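Local coordinates for protein cellulose 1,4-beta-cellobiosidase (Thermobifida fusca, PDB 4JJJ) that probably hydrolyses cellulose to release cellobiose, this chain being the family 48 glycoside hydrolase domain of a longer, multidomain enzyme, at residues A[3-14]-A[59-67]. The protein carries 1 engineered substitution. Sequence-based numbering, arbitrary orientation.
Sequences DQAFLEQYEKIK and LEAYYGRVT. With ZN (zinc ion), chain P.
Y10 and E60 show how one aromatic residue can serve both the apolar and the polar part of a helix pair. CG anti to the backbone N (chi1 177°) lays the ring of Y10 against that of Y63 in an offset stack, centroids 4.5 Å apart and planes 14° from parallel; CG of K14 lies over the opposite face. At the ring edge Y10 OH donates to the syn lone pair of E60 OE1 at 2.5 Å, while K14, bent at three torsions, brings NZ to 2.8 Å from E60 OE2 in a salt bridge, so both carboxylate oxygens are engaged. A leucine in place of Y10 would probably leave E60 OE1 without its hydroxyl mate and Y63 without its stacking partner. Packing is close around two knobs: L59 sits among F6, Y10, I13 and K14, its CG 3.5 Å from Y10 CD2, and F6 fits among L59, Y62, Y63 and V66 and also touches A631 of helix 620-637. The other end is looser and wetter. D3 OD2 stays 4.5 Å from R65 NH1, and two waters bridge the carboxylate to that nitrogen. E11 faces elsewhere, binding a zinc ion together with D15. Their N-to-C directions 135° apart and the segment axes approaching to 11.2 Å at their closest, the two helices illustrate the knobs-into-holes packing of neighbours in the (alpha/alpha)6 barrel of family 48 hydrolases.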
# COMPACT_ATOMS: atom_id res chain seq x y z
N ASP A 3 7.77 18.00 -20.92
CA ASP A 3 6.94 17.01 -21.59
C ASP A 3 7.92 16.12 -22.43
O ASP A 3 7.66 14.93 -22.53
CB ASP A 3 5.85 17.66 -22.47
CG ASP A 3 4.39 17.71 -21.78
OD1 ASP A 3 3.60 18.56 -22.37
OD2 ASP A 3 4.03 17.01 -20.70
N GLN A 4 9.03 16.65 -22.93
CA GLN A 4 10.09 15.82 -23.61
C GLN A 4 10.74 14.85 -22.63
O GLN A 4 10.88 13.69 -22.93
CB GLN A 4 11.21 16.64 -24.27
CG GLN A 4 11.01 16.64 -25.79
CD GLN A 4 9.59 17.06 -26.19
OE1 GLN A 4 8.69 16.22 -26.46
NE2 GLN A 4 9.36 18.41 -26.21
N ALA A 5 10.93 15.39 -21.41
CA ALA A 5 11.52 14.54 -20.30
C ALA A 5 10.55 13.45 -19.92
O ALA A 5 10.99 12.30 -19.67
CB ALA A 5 11.93 15.37 -19.13
N PHE A 6 9.26 13.81 -19.80
CA PHE A 6 8.23 12.78 -19.55
C PHE A 6 8.35 11.69 -20.62
O PHE A 6 8.37 10.52 -20.34
CB PHE A 6 6.83 13.38 -19.52
CG PHE A 6 5.78 12.32 -19.63
CD1 PHE A 6 5.50 11.49 -18.60
CD2 PHE A 6 5.11 12.15 -20.82
CE1 PHE A 6 4.57 10.43 -18.75
CE2 PHE A 6 4.17 11.16 -20.96
CZ PHE A 6 3.91 10.28 -19.96
N LEU A 7 8.33 12.11 -21.88
CA LEU A 7 8.22 11.07 -22.91
C LEU A 7 9.51 10.21 -22.89
O LEU A 7 9.40 9.04 -23.16
CB LEU A 7 7.96 11.73 -24.29
CG LEU A 7 6.56 12.20 -24.54
CD1 LEU A 7 6.60 13.22 -25.73
CD2 LEU A 7 5.57 10.98 -24.66
N GLU A 8 10.64 10.79 -22.60
CA GLU A 8 11.91 10.03 -22.56
C GLU A 8 11.85 8.96 -21.46
O GLU A 8 12.22 7.81 -21.67
CB GLU A 8 13.08 10.95 -22.37
CG GLU A 8 14.36 10.24 -22.08
CD GLU A 8 15.48 11.17 -21.94
OE1 GLU A 8 15.46 12.16 -21.11
OE2 GLU A 8 16.51 10.74 -22.66
N GLN A 9 11.45 9.40 -20.28
CA GLN A 9 11.31 8.48 -19.14
C GLN A 9 10.26 7.41 -19.41
O GLN A 9 10.48 6.22 -19.14
CB GLN A 9 10.99 9.34 -17.90
CG GLN A 9 10.81 8.57 -16.60
CD GLN A 9 12.05 7.92 -16.04
OE1 GLN A 9 13.17 7.95 -16.60
NE2 GLN A 9 11.88 7.30 -14.87
N TYR A 10 9.05 7.80 -19.92
CA TYR A 10 8.02 6.90 -20.33
C TYR A 10 8.61 5.83 -21.25
O TYR A 10 8.36 4.63 -21.10
CB TYR A 10 6.90 7.69 -20.99
CG TYR A 10 5.78 6.85 -21.52
CD1 TYR A 10 5.87 6.32 -22.81
CD2 TYR A 10 4.68 6.48 -20.75
CE1 TYR A 10 4.88 5.50 -23.31
CE2 TYR A 10 3.72 5.66 -21.23
CZ TYR A 10 3.75 5.13 -22.52
OH TYR A 10 2.73 4.34 -23.00
N GLU A 11 9.34 6.26 -22.30
CA GLU A 11 9.92 5.33 -23.26
C GLU A 11 10.85 4.33 -22.65
O GLU A 11 10.80 3.16 -22.95
CB GLU A 11 10.57 6.11 -24.43
CG GLU A 11 10.87 5.26 -25.67
CD GLU A 11 12.09 4.35 -25.53
OE1 GLU A 11 13.02 4.58 -24.73
OE2 GLU A 11 12.09 3.36 -26.30
N LYS A 12 11.65 4.77 -21.73
CA LYS A 12 12.52 3.84 -20.97
C LYS A 12 11.76 2.76 -20.19
O LYS A 12 12.06 1.62 -20.20
CB LYS A 12 13.43 4.63 -20.02
CG LYS A 12 14.57 5.43 -20.66
CD LYS A 12 15.25 6.37 -19.67
CE LYS A 12 16.34 7.25 -20.20
NZ LYS A 12 16.95 8.08 -19.17
N ILE A 13 10.70 3.21 -19.52
CA ILE A 13 9.89 2.32 -18.69
C ILE A 13 9.24 1.28 -19.60
O ILE A 13 9.07 0.09 -19.27
CB ILE A 13 8.90 3.16 -17.87
CG1 ILE A 13 9.58 4.00 -16.84
CG2 ILE A 13 7.99 2.20 -17.15
CD1 ILE A 13 8.72 4.99 -16.20
N LYS A 14 8.78 1.69 -20.79
CA LYS A 14 8.00 0.83 -21.67
C LYS A 14 8.89 0.05 -22.68
O LYS A 14 8.31 -0.79 -23.42
CB LYS A 14 6.95 1.67 -22.43
CG LYS A 14 5.94 2.36 -21.54
CD LYS A 14 5.03 1.38 -20.84
CE LYS A 14 4.25 0.50 -21.73
NZ LYS A 14 3.36 1.20 -22.67
N LEU A 59 0.94 6.10 -15.20
CA LEU A 59 1.81 6.40 -16.29
C LEU A 59 1.05 6.47 -17.61
O LEU A 59 1.29 7.40 -18.41
CB LEU A 59 2.82 5.27 -16.39
CG LEU A 59 3.95 5.42 -17.45
CD1 LEU A 59 4.96 6.46 -17.03
CD2 LEU A 59 4.61 4.09 -17.69
N GLU A 60 0.16 5.51 -17.83
CA GLU A 60 -0.62 5.55 -19.06
C GLU A 60 -1.65 6.63 -19.11
O GLU A 60 -1.97 7.09 -20.20
CB GLU A 60 -1.23 4.14 -19.34
CG GLU A 60 -0.21 3.02 -19.50
CD GLU A 60 0.73 3.10 -20.65
OE1 GLU A 60 0.93 4.22 -21.23
OE2 GLU A 60 1.32 2.03 -20.92
N ALA A 61 -2.10 7.10 -17.94
CA ALA A 61 -3.06 8.22 -17.99
C ALA A 61 -2.35 9.48 -18.45
O ALA A 61 -2.86 10.30 -19.25
CB ALA A 61 -3.73 8.40 -16.60
N TYR A 62 -1.15 9.74 -17.94
CA TYR A 62 -0.33 10.88 -18.40
C TYR A 62 0.06 10.69 -19.86
O TYR A 62 0.08 11.66 -20.60
CB TYR A 62 0.91 11.11 -17.55
CG TYR A 62 0.69 12.16 -16.47
CD1 TYR A 62 0.72 11.82 -15.14
CD2 TYR A 62 0.46 13.45 -16.83
CE1 TYR A 62 0.53 12.77 -14.14
CE2 TYR A 62 0.23 14.42 -15.85
CZ TYR A 62 0.31 14.07 -14.48
OH TYR A 62 0.03 14.96 -13.42
N TYR A 63 0.31 9.48 -20.31
CA TYR A 63 0.50 9.26 -21.71
C TYR A 63 -0.71 9.69 -22.53
O TYR A 63 -0.56 10.35 -23.58
CB TYR A 63 0.88 7.79 -22.00
CG TYR A 63 1.26 7.57 -23.48
CD1 TYR A 63 2.51 8.00 -23.94
CD2 TYR A 63 0.34 7.08 -24.36
CE1 TYR A 63 2.85 7.80 -25.26
CE2 TYR A 63 0.65 6.87 -25.71
CZ TYR A 63 1.90 7.25 -26.12
OH TYR A 63 2.30 7.17 -27.49
N GLY A 64 -1.92 9.33 -22.11
CA GLY A 64 -3.12 9.89 -22.71
C GLY A 64 -3.23 11.36 -22.74
O GLY A 64 -3.65 11.95 -23.72
N ARG A 65 -2.85 12.01 -21.65
CA ARG A 65 -2.87 13.46 -21.59
C ARG A 65 -1.99 14.07 -22.65
O ARG A 65 -2.40 14.99 -23.38
CB ARG A 65 -2.42 14.01 -20.23
CG ARG A 65 -2.42 15.52 -20.13
CD ARG A 65 -1.90 16.11 -18.82
NE ARG A 65 -2.18 17.54 -18.87
CZ ARG A 65 -1.47 18.42 -19.53
NH1 ARG A 65 -0.24 18.19 -20.03
NH2 ARG A 65 -1.99 19.64 -19.63
N VAL A 66 -0.81 13.50 -22.77
CA VAL A 66 0.22 14.10 -23.57
C VAL A 66 -0.07 13.79 -25.07
O VAL A 66 0.21 14.65 -25.95
CB VAL A 66 1.64 13.59 -23.16
CG1 VAL A 66 2.67 13.93 -24.19
CG2 VAL A 66 2.04 14.23 -21.81
N THR A 67 -0.61 12.66 -25.38
CA THR A 67 -0.73 12.21 -26.78
C THR A 67 -2.13 12.11 -27.30
O THR A 67 -2.37 11.98 -28.53
CB THR A 67 -0.09 10.82 -27.01
OG1 THR A 67 -0.84 9.79 -26.30
CG2 THR A 67 1.38 10.79 -26.66
ZN ZN P . 13.60 2.24 -26.71
O HOH W 1 1.84 16.54 -19.13
O HOH W 2 1.13 19.60 -21.72